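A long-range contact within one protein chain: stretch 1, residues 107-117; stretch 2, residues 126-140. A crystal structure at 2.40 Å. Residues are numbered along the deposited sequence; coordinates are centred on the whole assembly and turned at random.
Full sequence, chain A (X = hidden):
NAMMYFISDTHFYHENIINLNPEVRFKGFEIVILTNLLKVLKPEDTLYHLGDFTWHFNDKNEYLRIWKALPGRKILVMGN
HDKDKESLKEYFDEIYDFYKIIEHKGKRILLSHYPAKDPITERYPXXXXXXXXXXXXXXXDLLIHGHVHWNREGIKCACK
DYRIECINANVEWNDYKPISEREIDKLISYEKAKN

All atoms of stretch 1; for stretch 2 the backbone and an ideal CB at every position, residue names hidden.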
# COMPACT_ATOMS: atom_id res chain seq x y z
N LYS A 107 12.36 -10.16 12.54
CA LYS A 107 12.61 -9.80 11.15
C LYS A 107 12.45 -8.32 10.82
O LYS A 107 11.68 -7.59 11.46
CB LYS A 107 11.76 -10.68 10.24
CG LYS A 107 12.17 -12.15 10.37
CD LYS A 107 11.60 -13.06 9.29
CE LYS A 107 12.21 -14.46 9.40
NZ LYS A 107 11.69 -15.39 8.35
N ARG A 108 13.23 -7.88 9.83
CA ARG A 108 13.26 -6.49 9.40
C ARG A 108 12.46 -6.30 8.11
O ARG A 108 12.67 -7.01 7.13
CB ARG A 108 14.72 -6.10 9.18
CG ARG A 108 14.99 -4.63 9.25
CD ARG A 108 16.48 -4.37 9.41
NE ARG A 108 16.75 -2.94 9.39
CZ ARG A 108 17.91 -2.38 9.71
NH1 ARG A 108 18.94 -3.13 10.09
NH2 ARG A 108 18.05 -1.06 9.63
N ILE A 109 11.55 -5.32 8.13
CA ILE A 109 10.67 -5.07 6.98
C ILE A 109 10.81 -3.72 6.27
O ILE A 109 10.71 -2.65 6.88
CB ILE A 109 9.19 -5.23 7.38
CG1 ILE A 109 8.98 -6.55 8.13
CG2 ILE A 109 8.31 -5.19 6.13
CD1 ILE A 109 7.59 -6.71 8.72
N LEU A 110 11.00 -3.79 4.95
CA LEU A 110 11.11 -2.61 4.11
C LEU A 110 9.72 -2.34 3.55
O LEU A 110 9.08 -3.22 2.96
CB LEU A 110 12.06 -2.85 2.93
CG LEU A 110 12.81 -1.68 2.29
CD1 LEU A 110 12.95 -1.94 0.81
CD2 LEU A 110 12.11 -0.37 2.51
N LEU A 111 9.27 -1.11 3.75
CA LEU A 111 7.98 -0.66 3.26
C LEU A 111 8.25 0.38 2.18
O LEU A 111 8.89 1.41 2.43
CB LEU A 111 7.19 -0.00 4.37
CG LEU A 111 7.00 -0.79 5.67
CD1 LEU A 111 6.25 0.09 6.64
CD2 LEU A 111 6.25 -2.08 5.42
N SER A 112 7.78 0.09 0.98
CA SER A 112 7.96 1.01 -0.12
C SER A 112 6.77 0.86 -1.07
O SER A 112 6.05 -0.14 -1.00
CB SER A 112 9.25 0.69 -0.85
OG SER A 112 9.52 1.68 -1.81
N HIS A 113 6.54 1.84 -1.92
CA HIS A 113 5.44 1.75 -2.87
C HIS A 113 5.88 0.92 -4.06
O HIS A 113 5.11 0.17 -4.63
CB HIS A 113 5.03 3.13 -3.36
CG HIS A 113 4.08 3.10 -4.52
ND1 HIS A 113 2.76 2.75 -4.38
CD2 HIS A 113 4.28 3.34 -5.83
CE1 HIS A 113 2.17 2.77 -5.57
NE2 HIS A 113 3.07 3.13 -6.46
N TYR A 114 7.15 1.07 -4.42
CA TYR A 114 7.71 0.38 -5.57
C TYR A 114 8.23 -0.99 -5.24
O TYR A 114 8.71 -1.23 -4.14
CB TYR A 114 8.83 1.22 -6.19
CG TYR A 114 8.40 2.64 -6.49
CD1 TYR A 114 8.31 3.59 -5.47
CD2 TYR A 114 8.01 3.02 -7.78
CE1 TYR A 114 7.83 4.87 -5.71
CE2 TYR A 114 7.52 4.31 -8.04
CZ TYR A 114 7.44 5.23 -7.00
OH TYR A 114 6.96 6.50 -7.24
N PRO A 115 8.13 -1.92 -6.21
CA PRO A 115 8.59 -3.30 -6.05
C PRO A 115 10.07 -3.41 -6.42
O PRO A 115 10.67 -2.45 -6.91
CB PRO A 115 7.71 -4.06 -7.03
CG PRO A 115 7.65 -3.09 -8.19
CD PRO A 115 7.41 -1.76 -7.49
N ALA A 116 10.65 -4.59 -6.21
CA ALA A 116 12.04 -4.79 -6.57
C ALA A 116 12.09 -4.83 -8.10
O ALA A 116 13.04 -4.33 -8.71
CB ALA A 116 12.55 -6.11 -5.98
N LYS A 117 11.05 -5.40 -8.70
CA LYS A 117 10.97 -5.51 -10.15
C LYS A 117 9.52 -5.68 -10.56
O LYS A 117 8.83 -6.53 -10.02
CB LYS A 117 11.77 -6.72 -10.62
CG LYS A 117 11.94 -6.78 -12.12
CD LYS A 117 12.75 -8.01 -12.53
CE LYS A 117 13.73 -7.65 -13.64
NZ LYS A 117 14.66 -6.53 -13.24
N UNK A 126 14.47 3.29 -11.96
CA UNK A 126 15.36 3.96 -11.01
C UNK A 126 14.85 3.78 -9.59
O UNK A 126 15.62 3.52 -8.67
CB UNK A 126 15.49 5.45 -11.34
N UNK A 127 13.55 3.92 -9.40
CA UNK A 127 12.97 3.78 -8.07
C UNK A 127 13.00 2.31 -7.62
O UNK A 127 13.19 2.01 -6.43
CB UNK A 127 11.54 4.31 -8.06
N UNK A 128 12.82 1.40 -8.56
CA UNK A 128 12.87 -0.02 -8.24
C UNK A 128 14.28 -0.34 -7.74
O UNK A 128 14.45 -1.08 -6.77
CB UNK A 128 12.50 -0.88 -9.45
N UNK A 129 15.28 0.21 -8.41
CA UNK A 129 16.67 -0.03 -8.01
C UNK A 129 16.99 0.51 -6.62
O UNK A 129 17.79 -0.06 -5.90
CB UNK A 129 17.62 0.60 -9.03
N UNK A 130 16.36 1.62 -6.26
CA UNK A 130 16.61 2.21 -4.95
C UNK A 130 16.07 1.28 -3.87
O UNK A 130 16.72 1.06 -2.84
CB UNK A 130 15.97 3.60 -4.84
N UNK A 131 14.89 0.72 -4.11
CA UNK A 131 14.26 -0.20 -3.17
C UNK A 131 15.16 -1.40 -2.91
O UNK A 131 15.38 -1.81 -1.77
CB UNK A 131 12.90 -0.66 -3.70
N UNK A 132 15.67 -1.98 -3.99
CA UNK A 132 16.57 -3.12 -3.90
C UNK A 132 17.79 -2.69 -3.10
O UNK A 132 18.19 -3.34 -2.14
CB UNK A 132 16.97 -3.63 -5.29
N UNK A 133 18.37 -1.56 -3.49
CA UNK A 133 19.55 -1.05 -2.82
C UNK A 133 19.34 -0.96 -1.32
O UNK A 133 20.14 -1.50 -0.54
CB UNK A 133 19.93 0.32 -3.38
N UNK A 134 18.26 -0.31 -0.90
CA UNK A 134 17.96 -0.17 0.53
C UNK A 134 17.82 -1.55 1.16
O UNK A 134 18.42 -1.84 2.20
CB UNK A 134 16.69 0.65 0.75
N UNK A 135 17.02 -2.40 0.51
CA UNK A 135 16.79 -3.75 0.98
C UNK A 135 18.11 -4.40 1.33
O UNK A 135 18.29 -4.88 2.45
CB UNK A 135 16.04 -4.57 -0.07
N UNK A 136 19.04 -4.41 0.38
CA UNK A 136 20.35 -5.02 0.58
C UNK A 136 21.18 -4.34 1.65
O UNK A 136 21.70 -4.99 2.56
CB UNK A 136 21.13 -5.01 -0.74
N UNK A 137 21.30 -3.02 1.53
CA UNK A 137 22.08 -2.22 2.46
C UNK A 137 21.65 -2.42 3.91
O UNK A 137 22.49 -2.53 4.80
CB UNK A 137 21.97 -0.74 2.09
N UNK A 138 20.34 -2.46 4.15
CA UNK A 138 19.83 -2.62 5.51
C UNK A 138 19.60 -4.07 5.91
O UNK A 138 19.08 -4.35 6.98
CB UNK A 138 18.52 -1.84 5.66
N UNK A 139 19.98 -5.00 5.04
CA UNK A 139 19.82 -6.43 5.32
C UNK A 139 18.40 -6.77 5.71
O UNK A 139 18.16 -7.43 6.72
CB UNK A 139 20.78 -6.87 6.43
N UNK A 140 17.45 -6.33 4.89
CA UNK A 140 16.04 -6.57 5.14
C UNK A 140 15.59 -7.99 4.85
O UNK A 140 16.12 -8.67 3.96
CB UNK A 140 15.20 -5.60 4.30

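Stretch 2 is helical from its first residue, in a helix that begins earlier in the chain, and stays so through 137, nearly antiparallel to the strand of stretch 1 (163° between directions, 9.4 Å between axes). The positions that meet the strand and the loop that follows recur along the helix, while 126, 129, 130, 133, 136 and 137 make no contact.

At position 126 the ideal CB has nothing of stretch 1 within 5.5 Å, and almost any helix-compatible residue would serve; it is Asp 126. Position 127 points toward stretch 1, its ideal CB 3.8 Å from Tyr 114 CD2. A side chain with aliphatic carbons to lie on the ring would suit, and a long one ending in a polar group could also reach the phenol hydroxyl. Arg 127 does both: its CB sits over the ring face, 3.9 Å from the centroid of Tyr 114 in a CH-pi contact, and its NH1 donates a hydrogen bond to Tyr 114 OH (2.8 Å).

Position 128 is directed sideways, with its ideal CB 3.5 Å from Pro 115 O and 3.6 Å from Ala 116 O. Bulk close to the backbone is therefore limited, and a small residue or an unbranched chain fits best. Gln 128 extends past Pro 115, CG lying 3.3 Å from Pro 115 O, while its CA makes a CA-H...O contact with the same oxygen (3.5 Å).

Positions 129 and 130 offer no neighbour from stretch 1 and place little demand on the side chain; they are Glu 129 and Met 130. Position 131, one helical turn after 127, again points toward the strand side. Leu 110 and the CB of Tyr 114 provide carbon, so a compact apolar residue such as Val, Ala or Ile is expected. Val 131 packs CG1 against Leu 110 CD1 (3.7 Å) and CG2 against Tyr 114 CB (4.0 Å); CG2 also lies 3.4 Å from Ser 112 OG.

At position 132 CA-to-CB points sideways, and the ideal CB is 5.1 Å from Ala 116 CB; the carbonyl of Ala 116 invites a long donor, and Lys, Arg or Gln could answer. Arg 132 bends at chi3 (m), and its NH1 donates to Ala 116 O (2.9 Å).

Position 133 is out of reach and holds Glu 133. At position 134 CA-to-CB points toward stretch 1, and the ideal CB lies 4.5 Å from Leu 110 CD1, favouring an aliphatic residue. Ile 134 sets CG2 3.9 Å from Leu 110 CG. At 135 the direction is sideways, but CB still borders that leucine, so several apolar or aromatic residues are possible. Tyr 135 touches Leu 110 CD1 with its CB (4.2 Å).

Positions 136 and 137 have nothing of stretch 1 near their ideal CB atoms, so a broad range would serve; they are Phe 136 and Lys 137. Position 138 points toward the arginine of stretch 1, its ideal CB 4.1 Å from Arg 108 NH2, and an acid is the obvious choice: Glu 138 OE1 forms a salt bridge with Arg 108 NH2 (3.0 Å).

Position 139 has positive phi (53°) in a Schellman motif, where Gly or Asn is typical; Asn 139 occupies it. At 140 CB lies 4.0 Å from Arg 108 O and 4.4 Å from Leu 110 CB, suiting a small apolar residue. Cys 140 brings SG to 4.0 Å from Leu 110 CB.

Stretch 2 (126-140) DRQEMVREIYFKENC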
# COMPACT_ATOMS: atom_id res chain seq x y z
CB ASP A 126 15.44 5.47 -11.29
CG ASP A 126 16.23 5.81 -12.54
OD1 ASP A 126 16.08 6.95 -13.04
OD2 ASP A 126 17.01 4.96 -13.03
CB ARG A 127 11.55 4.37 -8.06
CG ARG A 127 11.56 5.83 -8.48
CD ARG A 127 10.18 6.46 -8.61
NE ARG A 127 10.26 7.69 -9.39
CZ ARG A 127 9.22 8.46 -9.69
NH1 ARG A 127 8.00 8.14 -9.27
NH2 ARG A 127 9.38 9.55 -10.43
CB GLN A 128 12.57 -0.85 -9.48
CG GLN A 128 11.11 -0.95 -9.84
CD GLN A 128 10.91 -1.67 -11.15
OE1 GLN A 128 11.77 -2.44 -11.57
NE2 GLN A 128 9.78 -1.43 -11.80
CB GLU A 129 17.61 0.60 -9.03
CG GLU A 129 19.03 0.78 -8.54
CD GLU A 129 19.87 1.59 -9.51
OE1 GLU A 129 19.35 2.57 -10.10
OE2 GLU A 129 21.07 1.26 -9.67
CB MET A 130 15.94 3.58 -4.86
CG MET A 130 16.53 4.61 -5.84
SD MET A 130 18.28 4.95 -5.52
CE MET A 130 18.19 6.61 -5.31
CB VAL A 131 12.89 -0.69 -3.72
CG1 VAL A 131 12.32 -1.77 -2.81
CG2 VAL A 131 11.92 0.48 -3.83
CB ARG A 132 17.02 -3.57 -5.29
CG ARG A 132 15.89 -3.94 -6.22
CD ARG A 132 16.40 -4.78 -7.38
NE ARG A 132 17.27 -4.04 -8.28
CZ ARG A 132 16.84 -3.33 -9.33
NH1 ARG A 132 15.55 -3.28 -9.60
NH2 ARG A 132 17.70 -2.68 -10.10
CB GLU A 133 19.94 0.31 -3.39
CG GLU A 133 21.41 0.39 -3.77
CD GLU A 133 21.95 -0.92 -4.36
OE1 GLU A 133 21.48 -1.36 -5.44
OE2 GLU A 133 22.85 -1.52 -3.72
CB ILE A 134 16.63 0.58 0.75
CG1 ILE A 134 16.80 2.07 0.43
CG2 ILE A 134 16.15 0.36 2.18
CD1 ILE A 134 15.48 2.82 0.41
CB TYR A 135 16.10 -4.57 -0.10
CG TYR A 135 15.61 -5.92 0.37
CD1 TYR A 135 14.36 -6.07 0.97
CD2 TYR A 135 16.38 -7.07 0.16
CE1 TYR A 135 13.89 -7.32 1.34
CE2 TYR A 135 15.91 -8.32 0.53
CZ TYR A 135 14.66 -8.44 1.11
OH TYR A 135 14.19 -9.70 1.44
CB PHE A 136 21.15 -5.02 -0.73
CG PHE A 136 20.51 -5.80 -1.84
CD1 PHE A 136 19.90 -7.03 -1.60
CD2 PHE A 136 20.56 -5.32 -3.15
CE1 PHE A 136 19.36 -7.78 -2.65
CE2 PHE A 136 20.02 -6.06 -4.21
CZ PHE A 136 19.42 -7.29 -3.96
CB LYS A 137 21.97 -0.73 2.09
CG LYS A 137 22.64 0.24 3.07
CD LYS A 137 22.10 1.67 2.85
CE LYS A 137 22.69 2.71 3.82
NZ LYS A 137 24.09 3.13 3.47
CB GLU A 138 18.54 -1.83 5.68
CG GLU A 138 18.67 -0.35 5.39
CD GLU A 138 19.75 0.33 6.22
OE1 GLU A 138 19.68 0.28 7.48
OE2 GLU A 138 20.67 0.92 5.62
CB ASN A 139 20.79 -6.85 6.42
CG ASN A 139 22.24 -6.73 5.99
OD1 ASN A 139 22.72 -7.53 5.19
ND2 ASN A 139 22.93 -5.70 6.50
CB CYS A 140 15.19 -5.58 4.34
SG CYS A 140 15.39 -3.87 4.89
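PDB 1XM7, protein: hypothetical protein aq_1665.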